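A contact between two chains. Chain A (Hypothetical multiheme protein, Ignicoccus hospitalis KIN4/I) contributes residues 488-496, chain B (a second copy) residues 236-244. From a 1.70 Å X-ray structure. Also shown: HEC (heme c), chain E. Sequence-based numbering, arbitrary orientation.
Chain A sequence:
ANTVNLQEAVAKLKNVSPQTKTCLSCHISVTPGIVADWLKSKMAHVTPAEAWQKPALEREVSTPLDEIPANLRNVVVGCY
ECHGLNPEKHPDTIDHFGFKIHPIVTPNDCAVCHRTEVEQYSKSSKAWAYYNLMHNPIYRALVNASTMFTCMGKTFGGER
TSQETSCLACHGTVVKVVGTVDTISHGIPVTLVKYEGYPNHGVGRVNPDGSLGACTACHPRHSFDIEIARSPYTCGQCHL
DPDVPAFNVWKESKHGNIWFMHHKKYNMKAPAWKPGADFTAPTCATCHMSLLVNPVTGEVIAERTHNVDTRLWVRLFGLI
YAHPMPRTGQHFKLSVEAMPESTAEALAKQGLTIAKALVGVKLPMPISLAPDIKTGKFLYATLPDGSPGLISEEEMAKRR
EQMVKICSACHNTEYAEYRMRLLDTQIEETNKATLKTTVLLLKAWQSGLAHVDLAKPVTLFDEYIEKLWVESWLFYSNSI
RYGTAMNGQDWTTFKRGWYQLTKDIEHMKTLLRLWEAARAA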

# COMPACT_ATOMS: atom_id res chain seq x y z
N GLY A 488 9.24 -7.76 8.97
CA GLY A 488 8.94 -6.45 8.46
C GLY A 488 10.08 -5.51 8.79
O GLY A 488 11.06 -5.89 9.43
N GLN A 489 9.95 -4.27 8.34
CA GLN A 489 10.92 -3.23 8.64
C GLN A 489 10.17 -1.96 9.03
O GLN A 489 10.20 -1.54 10.19
CB GLN A 489 11.84 -2.99 7.44
CG GLN A 489 12.82 -4.14 7.16
CD GLN A 489 12.26 -5.19 6.21
OE1 GLN A 489 11.24 -4.98 5.54
NE2 GLN A 489 12.91 -6.34 6.16
N ASP A 490 9.47 -1.34 8.09
CA ASP A 490 8.81 -0.08 8.43
C ASP A 490 7.57 -0.24 9.29
O ASP A 490 7.21 0.67 10.03
CB ASP A 490 8.58 0.82 7.20
CG ASP A 490 8.88 2.29 7.49
OD1 ASP A 490 9.38 2.61 8.60
OD2 ASP A 490 8.66 3.12 6.59
N TRP A 491 6.92 -1.41 9.25
CA TRP A 491 5.78 -1.64 10.13
C TRP A 491 6.21 -1.73 11.60
O TRP A 491 5.41 -1.55 12.50
CB TRP A 491 4.93 -2.85 9.70
CG TRP A 491 3.70 -2.37 9.01
CD1 TRP A 491 2.49 -2.13 9.57
CD2 TRP A 491 3.60 -1.95 7.64
NE1 TRP A 491 1.62 -1.62 8.63
CE2 TRP A 491 2.28 -1.51 7.43
CE3 TRP A 491 4.50 -1.93 6.57
CZ2 TRP A 491 1.84 -1.04 6.20
CZ3 TRP A 491 4.06 -1.47 5.35
CH2 TRP A 491 2.74 -1.03 5.17
N THR A 492 7.49 -2.01 11.84
CA THR A 492 8.00 -2.01 13.20
C THR A 492 8.54 -0.64 13.60
O THR A 492 8.97 -0.45 14.74
CB THR A 492 9.15 -3.02 13.40
OG1 THR A 492 10.24 -2.66 12.54
CG2 THR A 492 8.70 -4.43 13.05
N THR A 493 8.53 0.31 12.67
CA THR A 493 9.19 1.59 12.90
C THR A 493 8.26 2.81 12.70
O THR A 493 7.47 3.13 13.58
CB THR A 493 10.46 1.70 12.02
OG1 THR A 493 11.22 0.48 12.14
CG2 THR A 493 11.32 2.87 12.44
N PHE A 494 8.37 3.50 11.57
CA PHE A 494 7.70 4.79 11.42
C PHE A 494 6.25 4.68 10.96
O PHE A 494 5.42 5.50 11.33
CB PHE A 494 8.45 5.68 10.43
CG PHE A 494 9.80 6.12 10.90
CD1 PHE A 494 9.94 6.93 12.03
CD2 PHE A 494 10.93 5.78 10.19
CE1 PHE A 494 11.20 7.35 12.45
CE2 PHE A 494 12.17 6.19 10.60
CZ PHE A 494 12.31 6.98 11.73
N LYS A 495 5.97 3.67 10.15
CA LYS A 495 4.63 3.51 9.60
C LYS A 495 3.61 3.21 10.70
O LYS A 495 2.56 3.85 10.78
CB LYS A 495 4.63 2.42 8.51
CG LYS A 495 3.27 2.15 7.87
CD LYS A 495 2.67 3.43 7.30
CE LYS A 495 1.47 3.14 6.43
NZ LYS A 495 1.87 2.98 5.01
N ARG A 496 3.92 2.27 11.59
CA ARG A 496 2.92 1.83 12.56
C ARG A 496 3.60 1.17 13.76
O ARG A 496 2.98 0.46 14.52
CB ARG A 496 1.95 0.84 11.90
CG ARG A 496 0.52 0.85 12.48
CD ARG A 496 -0.21 2.14 12.10
NE ARG A 496 -0.55 2.19 10.68
CZ ARG A 496 -1.03 3.27 10.07
NH1 ARG A 496 -1.24 4.38 10.77
NH2 ARG A 496 -1.32 3.25 8.78
N GLY B 236 11.80 -1.77 -2.19
CA GLY B 236 10.66 -1.60 -1.31
C GLY B 236 10.77 -2.34 0.02
O GLY B 236 9.91 -2.17 0.89
N GLN B 237 11.82 -3.15 0.20
CA GLN B 237 12.08 -3.73 1.51
C GLN B 237 12.30 -2.58 2.49
O GLN B 237 11.89 -2.64 3.64
CB GLN B 237 13.33 -4.65 1.50
CG GLN B 237 13.58 -5.37 2.85
CD GLN B 237 14.99 -5.97 2.99
OE1 GLN B 237 15.76 -6.01 2.05
NE2 GLN B 237 15.30 -6.46 4.19
N CYS B 238 12.97 -1.52 2.02
CA CYS B 238 13.45 -0.47 2.92
C CYS B 238 13.07 0.94 2.50
O CYS B 238 13.18 1.87 3.30
CB CYS B 238 14.96 -0.54 2.99
SG CYS B 238 15.41 -2.16 3.52
N HIS B 239 12.66 1.12 1.25
CA HIS B 239 12.34 2.48 0.81
C HIS B 239 10.83 2.69 0.74
O HIS B 239 10.26 2.79 -0.35
CB HIS B 239 12.97 2.79 -0.54
CG HIS B 239 14.44 2.99 -0.47
ND1 HIS B 239 15.02 4.24 -0.49
CD2 HIS B 239 15.45 2.11 -0.32
CE1 HIS B 239 16.33 4.12 -0.39
NE2 HIS B 239 16.61 2.84 -0.27
N LEU B 240 10.21 2.82 1.92
CA LEU B 240 8.78 2.94 2.07
C LEU B 240 8.34 4.17 2.85
O LEU B 240 9.09 4.75 3.64
CB LEU B 240 8.21 1.73 2.82
CG LEU B 240 8.25 0.35 2.21
CD1 LEU B 240 7.51 -0.62 3.14
CD2 LEU B 240 7.62 0.38 0.84
N ASP B 241 7.08 4.51 2.64
CA ASP B 241 6.32 5.45 3.45
C ASP B 241 6.44 5.11 4.94
O ASP B 241 6.46 3.94 5.31
CB ASP B 241 4.86 5.31 3.00
CG ASP B 241 3.90 6.16 3.79
OD1 ASP B 241 3.09 5.57 4.56
OD2 ASP B 241 3.93 7.39 3.63
N PRO B 242 6.46 6.13 5.82
CA PRO B 242 6.33 7.58 5.62
C PRO B 242 7.63 8.34 5.42
O PRO B 242 7.57 9.48 4.94
CB PRO B 242 5.70 8.05 6.93
CG PRO B 242 6.24 7.08 7.96
CD PRO B 242 6.35 5.75 7.24
N ASP B 243 8.76 7.75 5.80
CA ASP B 243 10.03 8.48 5.84
C ASP B 243 10.78 8.51 4.52
O ASP B 243 11.44 9.51 4.18
CB ASP B 243 10.95 7.94 6.96
CG ASP B 243 11.10 6.40 6.94
OD1 ASP B 243 12.25 5.91 7.11
OD2 ASP B 243 10.07 5.68 6.83
N VAL B 244 10.69 7.43 3.77
CA VAL B 244 11.52 7.30 2.58
C VAL B 244 10.72 6.65 1.44
O VAL B 244 11.14 5.65 0.88
CB VAL B 244 12.82 6.48 2.89
CG1 VAL B 244 13.79 7.30 3.75
CG2 VAL B 244 12.48 5.17 3.62
FE HEC E . 16.55 5.43 8.42
CHA HEC E . 18.40 7.42 6.25
CHB HEC E . 17.27 7.63 10.94
CHC HEC E . 14.57 3.63 10.58
CHD HEC E . 15.40 3.59 5.81
NA HEC E . 17.58 7.21 8.53
C1A HEC E . 18.37 7.80 7.57
C2A HEC E . 19.14 8.86 8.19
C3A HEC E . 18.80 8.89 9.48
C4A HEC E . 17.82 7.87 9.71
CMA HEC E . 19.30 9.84 10.59
CAA HEC E . 20.18 9.76 7.50
CBA HEC E . 21.54 9.17 7.89
CGA HEC E . 22.70 9.85 7.21
O1A HEC E . 23.51 10.52 7.92
O2A HEC E . 22.83 9.73 5.97
NB HEC E . 16.06 5.59 10.34
C1B HEC E . 16.42 6.59 11.22
C2B HEC E . 15.87 6.32 12.52
C3B HEC E . 15.07 5.25 12.39
C4B HEC E . 15.23 4.74 11.05
CMB HEC E . 16.02 7.28 13.73
CAB HEC E . 14.12 4.53 13.37
CBB HEC E . 13.58 5.28 14.61
NC HEC E . 15.20 3.96 8.27
C1C HEC E . 14.56 3.25 9.27
C2C HEC E . 14.05 2.02 8.71
C3C HEC E . 14.17 2.18 7.38
C4C HEC E . 14.98 3.30 7.09
CMC HEC E . 13.11 1.08 9.51
CAC HEC E . 13.77 1.40 6.14
CBC HEC E . 12.25 1.08 6.18
ND HEC E . 16.86 5.49 6.36
C1D HEC E . 16.24 4.63 5.47
C2D HEC E . 16.60 5.00 4.13
C3D HEC E . 17.52 6.21 4.26
C4D HEC E . 17.63 6.44 5.68
CMD HEC E . 16.14 4.33 2.83
CAD HEC E . 18.17 7.03 3.12
CBD HEC E . 17.07 7.92 2.54
CGD HEC E . 17.63 8.93 1.58
O1D HEC E . 16.83 9.49 0.79
O2D HEC E . 18.85 9.18 1.59
O HOH W 1 4.86 1.91 4.53
O HOH W 2 14.51 6.80 7.88

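Two carboxylates from different chains meet oxygen to oxygen at this contact: OD2 of Asp A490 lies 2.9 Å from OD2 of Asp B243, a distance at which two like charges would repel strongly. The same Asp A490 oxygen also approaches the backbone, lying 2.7 Å from O of Asp B241 and 3.4 Å from O of Leu B240. So oxygen-rich a pocket is unfavorable for a fully charged carboxylate; the protonation of the cluster is left open by the coordinates. The other oxygen of each aspartate is engaged differently. OD1 of Asp A490 accepts a hydrogen bond from its own chain, from N of Phe A494 at 3.3 Å, whereas OD1 of Asp B243 accepts one at 2.5 Å from O of HOH 2, and that same O of HOH 2 binds the heme c iron, 2.5 Å from FE of HEC. The carboxylate pair thus links the chain contact to the iron site of this multiheme protein.

Neither stretch forms a regular helix or strand. Chain A is curled into a turn, with backbone hydrogen bonds to O of Asp A490 from N of Thr A493 (3.0 Å) and N of Lys A495 (3.2 Å). In chain B, N of Val B244 bonds to O of Leu B240 at 3.1 Å, closing a turn that includes the cis peptide bond preceding Pro B242. The closest CA pair is Lys A495 and Pro B242, CA to CA 5.9 Å. Toward the other end, CA of Gln A489 lies 6.8 Å from CA of Cys B238, and the Gln A489 side chain packs against Gln B237.

Near the Lys A495 approach, charge is matched rather than opposed. Lys A495 NZ donates a hydrogen bond to OD1 of Asp B241 at 2.9 Å, forming a salt bridge. A water reinforces the link, O of HOH 1 accepting from NZ of Lys A495 at 3.2 Å and donating to O of Asp B241 at 2.7 Å.

Apolar packing accompanies these polar contacts. CB of Phe A494 rests 3.6 Å from CG of Pro B242, while its ring extends past Asp B243, with CD2 of Phe A494 3.3 Å from CG of Asp B243, and reaches the heme, where CZ of Phe A494 is 3.3 Å from C3B of HEC. Although the CA-to-CB bond of Trp A491 points away from chain B, the indole presents its edge to Leu B240, with CZ3 of Trp A491 4.2 Å from CD1 of Leu B240. Together the two stretches bury 472 Å², counting both sides.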